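Local coordinates for protein amidohydrolase (Pseudomonas aeruginosa, PDB 2I5G) that probably acts as a metal-dependent dipeptidase of the membrane dipeptidase (M19) family, built on a TIM-barrel fold, at residues Phe98-Glu106 with Phe140-Val151. The protein carries 2 engineered substitutions. Residues are numbered along the deposited sequence; the frame is centred on the assembly and turned at random.
Sequences FEDQIGYVE and FGREIVAEMNRV
Phe-140 sends its ring across to the turn that precedes helix 103-110: CZ lies 3.4 Å from Asp-100 O and CE1 3.7 Å from Ile-102 CG1. Its CG stands anti to the backbone N (chi1 -174°), which carries the flat ring over to cover the turn's backbone, and Lys-266 of the second subunit makes a cation-pi contact with the same ring. One turn on, the CB of Glu-143 packs against Ile-102 CD1, while its carboxylate is salt-bridged to Arg-270 of the second subunit. Ile-144 suits the inner side because its branches serve two partners, CG2 meeting the Phe-98 ring and CD1 approaching Val-105 CG2 at 4.1 Å. Glu-147 has a double role. Its methylenes are apolar filler, CG 3.6 Å from Val-105 CB; the bend at chi2 (70°) then turns the carboxylate to Arg-150 in the same helix, whose NE and NH2 hold it side-on in a salt bridge. Selenomethionine Met-148 lays CG 3.8 Å from Val-105 CG1, and its long, flexible chain brings selenium obliquely beside the Phe-98 ring, a Met-aromatic contact. Val-151, short and branched, fits beside Val-105, a knob among Ile-144, Glu-147, Met-148 and Val-151. Aliphatic, aromatic and selenomethionine groups thus make an apolar core, while at its polar margin a water donates to Ile-102 O and Glu-147 OE2 and accepts from Glu-106 N, bridging the segments where the carboxylate is already fixed.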
loop_
_atom_site.group_PDB
_atom_site.type_symbol
_atom_site.label_atom_id
_atom_site.label_comp_id
_atom_site.label_asym_id
_atom_site.label_seq_id
_atom_site.Cartn_x
_atom_site.Cartn_y
_atom_site.Cartn_z
ATOM N N PHE A 98 9.855 -2.697 -2.863
ATOM C CA PHE A 98 10.316 -1.326 -3.083
ATOM C C PHE A 98 9.771 -0.424 -1.981
ATOM O O PHE A 98 10.197 0.726 -1.842
ATOM C CB PHE A 98 9.802 -0.757 -4.409
ATOM C CG PHE A 98 10.233 -1.516 -5.623
ATOM C CD1 PHE A 98 11.546 -1.950 -5.767
ATOM C CD2 PHE A 98 9.330 -1.738 -6.664
ATOM C CE1 PHE A 98 11.953 -2.591 -6.932
ATOM C CE2 PHE A 98 9.723 -2.376 -7.833
ATOM C CZ PHE A 98 11.035 -2.803 -7.969
ATOM N N GLU A 99 8.819 -0.939 -1.208
ATOM C CA GLU A 99 8.192 -0.154 -0.152
ATOM C C GLU A 99 7.702 1.183 -0.737
ATOM O O GLU A 99 6.941 1.184 -1.711
ATOM C CB GLU A 99 9.172 0.048 1.011
ATOM C CG GLU A 99 9.416 -1.250 1.791
ATOM C CD GLU A 99 10.304 -1.090 3.028
ATOM O OE1 GLU A 99 10.501 -2.104 3.739
ATOM O OE2 GLU A 99 10.801 0.031 3.289
ATOM N N ASP A 100 8.121 2.313 -0.174
ATOM C CA ASP A 100 7.675 3.603 -0.700
ATOM C C ASP A 100 8.818 4.390 -1.318
ATOM O O ASP A 100 8.725 5.597 -1.521
ATOM C CB ASP A 100 7.029 4.437 0.399
ATOM C CG ASP A 100 7.987 4.760 1.518
ATOM O OD1 ASP A 100 7.664 5.643 2.341
ATOM O OD2 ASP A 100 9.061 4.122 1.579
ATOM N N GLN A 101 9.900 3.697 -1.632
ATOM C CA GLN A 101 11.053 4.345 -2.220
ATOM C C GLN A 101 11.185 3.988 -3.687
ATOM O O GLN A 101 11.215 2.812 -4.036
ATOM C CB GLN A 101 12.308 3.919 -1.466
ATOM C CG GLN A 101 12.196 4.139 0.022
ATOM C CD GLN A 101 11.894 5.578 0.353
ATOM O OE1 GLN A 101 12.655 6.482 0.002
ATOM N NE2 GLN A 101 10.777 5.806 1.025
ATOM N N ILE A 102 11.265 5.004 -4.539
ATOM C CA ILE A 102 11.417 4.798 -5.975
ATOM C C ILE A 102 12.898 4.533 -6.223
ATOM O O ILE A 102 13.297 4.067 -7.295
ATOM C CB ILE A 102 10.972 6.051 -6.780
ATOM C CG1 ILE A 102 9.505 6.376 -6.472
ATOM C CG2 ILE A 102 11.132 5.804 -8.280
ATOM C CD1 ILE A 102 8.998 7.643 -7.156
ATOM N N GLY A 103 13.703 4.826 -5.206
ATOM C CA GLY A 103 15.136 4.626 -5.298
ATOM C C GLY A 103 15.531 3.167 -5.190
ATOM O O GLY A 103 16.631 2.793 -5.601
ATOM N N TYR A 104 14.642 2.337 -4.651
ATOM C CA TYR A 104 14.942 0.919 -4.500
ATOM C C TYR A 104 14.857 0.171 -5.817
ATOM O O TYR A 104 15.385 -0.936 -5.938
ATOM C CB TYR A 104 14.001 0.254 -3.489
ATOM C CG TYR A 104 14.204 0.690 -2.053
ATOM C CD1 TYR A 104 13.345 0.256 -1.046
ATOM C CD2 TYR A 104 15.239 1.556 -1.703
ATOM C CE1 TYR A 104 13.508 0.675 0.271
ATOM C CE2 TYR A 104 15.410 1.979 -0.389
ATOM C CZ TYR A 104 14.540 1.537 0.589
ATOM O OH TYR A 104 14.701 1.970 1.885
ATOM N N VAL A 105 14.187 0.753 -6.807
ATOM C CA VAL A 105 14.096 0.077 -8.093
ATOM C C VAL A 105 15.509 -0.079 -8.648
ATOM O O VAL A 105 15.881 -1.142 -9.130
ATOM C CB VAL A 105 13.227 0.861 -9.105
ATOM C CG1 VAL A 105 13.297 0.183 -10.471
ATOM C CG2 VAL A 105 11.780 0.921 -8.617
ATOM N N GLU A 106 16.306 0.975 -8.562
ATOM C CA GLU A 106 17.676 0.918 -9.055
ATOM C C GLU A 106 18.575 0.063 -8.153
ATOM O O GLU A 106 19.516 -0.572 -8.629
ATOM C CB GLU A 106 18.237 2.333 -9.166
ATOM C CG GLU A 106 19.698 2.413 -9.556
ATOM C CD GLU A 106 20.134 3.839 -9.822
ATOM O OE1 GLU A 106 19.905 4.707 -8.947
ATOM O OE2 GLU A 106 20.701 4.094 -10.905
ATOM N N PHE A 140 1.571 6.668 -7.393
ATOM C CA PHE A 140 2.894 6.170 -7.035
ATOM C C PHE A 140 3.296 5.039 -7.984
ATOM O O PHE A 140 4.466 4.906 -8.359
ATOM C CB PHE A 140 2.886 5.667 -5.596
ATOM C CG PHE A 140 4.238 5.275 -5.081
ATOM C CD1 PHE A 140 5.240 6.226 -4.917
ATOM C CD2 PHE A 140 4.511 3.953 -4.743
ATOM C CE1 PHE A 140 6.498 5.865 -4.421
ATOM C CE2 PHE A 140 5.770 3.582 -4.244
ATOM C CZ PHE A 140 6.760 4.541 -4.084
ATOM N N GLY A 141 2.316 4.229 -8.376
ATOM C CA GLY A 141 2.584 3.133 -9.290
ATOM C C GLY A 141 3.097 3.584 -10.649
ATOM O O GLY A 141 3.913 2.905 -11.265
ATOM N N ARG A 142 2.626 4.729 -11.129
ATOM C CA ARG A 142 3.069 5.227 -12.425
ATOM C C ARG A 142 4.519 5.685 -12.336
ATOM O O ARG A 142 5.245 5.674 -13.331
ATOM C CB ARG A 142 2.193 6.391 -12.885
ATOM C CG ARG A 142 0.714 6.078 -12.932
ATOM C CD ARG A 142 -0.059 7.264 -13.474
ATOM N NE ARG A 142 0.119 7.407 -14.917
ATOM C CZ ARG A 142 -0.542 6.693 -15.824
ATOM N NH1 ARG A 142 -1.432 5.784 -15.444
ATOM N NH2 ARG A 142 -0.315 6.889 -17.117
ATOM N N GLU A 143 4.937 6.103 -11.145
ATOM C CA GLU A 143 6.311 6.541 -10.963
ATOM C C GLU A 143 7.188 5.301 -10.902
ATOM O O GLU A 143 8.319 5.303 -11.389
ATOM C CB GLU A 143 6.463 7.358 -9.678
ATOM C CG GLU A 143 5.619 8.623 -9.650
ATOM C CD GLU A 143 6.056 9.606 -8.572
ATOM O OE1 GLU A 143 7.144 10.204 -8.717
ATOM O OE2 GLU A 143 5.309 9.775 -7.581
ATOM N N ILE A 144 6.662 4.235 -10.306
ATOM C CA ILE A 144 7.421 3.000 -10.219
ATOM C C ILE A 144 7.596 2.386 -11.603
ATOM O O ILE A 144 8.671 1.906 -11.933
ATOM C CB ILE A 144 6.749 1.978 -9.276
ATOM C CG1 ILE A 144 6.849 2.459 -7.830
ATOM C CG2 ILE A 144 7.449 0.631 -9.381
ATOM C CD1 ILE A 144 8.282 2.528 -7.298
ATOM N N VAL A 145 6.550 2.410 -12.418
ATOM C CA VAL A 145 6.653 1.848 -13.762
ATOM C C VAL A 145 7.727 2.597 -14.529
ATOM O O VAL A 145 8.604 1.991 -15.143
ATOM C CB VAL A 145 5.331 1.965 -14.542
ATOM C CG1 VAL A 145 5.536 1.505 -15.986
ATOM C CG2 VAL A 145 4.256 1.119 -13.875
ATOM N N ALA A 146 7.645 3.924 -14.481
ATOM C CA ALA A 146 8.606 4.789 -15.155
ATOM C C ALA A 146 10.052 4.442 -14.791
ATOM O O ALA A 146 10.859 4.169 -15.678
ATOM C CB ALA A 146 8.317 6.244 -14.814
ATOM N N GLU A 147 10.381 4.454 -13.497
ATOM C CA GLU A 147 11.742 4.131 -13.067
ATOM C C GLU A 147 12.161 2.732 -13.519
ATOM O O GLU A 147 13.310 2.523 -13.902
ATOM C CB GLU A 147 11.888 4.235 -11.544
ATOM C CG GLU A 147 13.307 3.921 -11.047
ATOM C CD GLU A 147 14.331 4.997 -11.423
ATOM O OE1 GLU A 147 14.181 5.627 -12.492
ATOM O OE2 GLU A 147 15.298 5.205 -10.658
HETATM N N MSE A 148 11.236 1.777 -13.471
HETATM C CA MSE A 148 11.535 0.414 -13.908
HETATM C C MSE A 148 11.915 0.398 -15.393
HETATM O O MSE A 148 12.772 -0.386 -15.812
HETATM C CB MSE A 148 10.335 -0.509 -13.662
HETATM C CG MSE A 148 10.116 -0.854 -12.199
HETATM SE SE MSE A 148 8.556 -1.970 -11.852
HETATM C CE MSE A 148 9.190 -3.600 -12.676
ATOM N N ASN A 149 11.282 1.263 -16.184
ATOM C CA ASN A 149 11.583 1.338 -17.610
ATOM C C ASN A 149 12.967 1.932 -17.809
ATOM O O ASN A 149 13.711 1.521 -18.699
ATOM C CB ASN A 149 10.569 2.219 -18.347
ATOM C CG ASN A 149 9.202 1.587 -18.443
ATOM O OD1 ASN A 149 9.062 0.375 -18.318
ATOM N ND2 ASN A 149 8.183 2.404 -18.686
ATOM N N ARG A 150 13.301 2.904 -16.969
ATOM C CA ARG A 150 14.587 3.586 -17.046
ATOM C C ARG A 150 15.744 2.708 -16.572
ATOM O O ARG A 150 16.807 2.672 -17.194
ATOM C CB ARG A 150 14.531 4.858 -16.203
ATOM C CG ARG A 150 15.677 5.816 -16.422
ATOM C CD ARG A 150 15.566 6.988 -15.456
ATOM N NE ARG A 150 15.883 6.575 -14.094
ATOM C CZ ARG A 150 17.109 6.270 -13.677
ATOM N NH1 ARG A 150 18.133 6.338 -14.519
ATOM N NH2 ARG A 150 17.311 5.885 -12.421
ATOM N N VAL A 151 15.522 1.999 -15.473
ATOM C CA VAL A 151 16.533 1.128 -14.879
ATOM C C VAL A 151 16.697 -0.210 -15.603
ATOM O O VAL A 151 17.781 -0.801 -15.597
ATOM C CB VAL A 151 16.205 0.876 -13.376
ATOM C CG1 VAL A 151 17.130 -0.170 -12.796
ATOM C CG2 VAL A 151 16.339 2.178 -12.596
HETATM O O HOH W 1 15.650 3.810 -8.290
#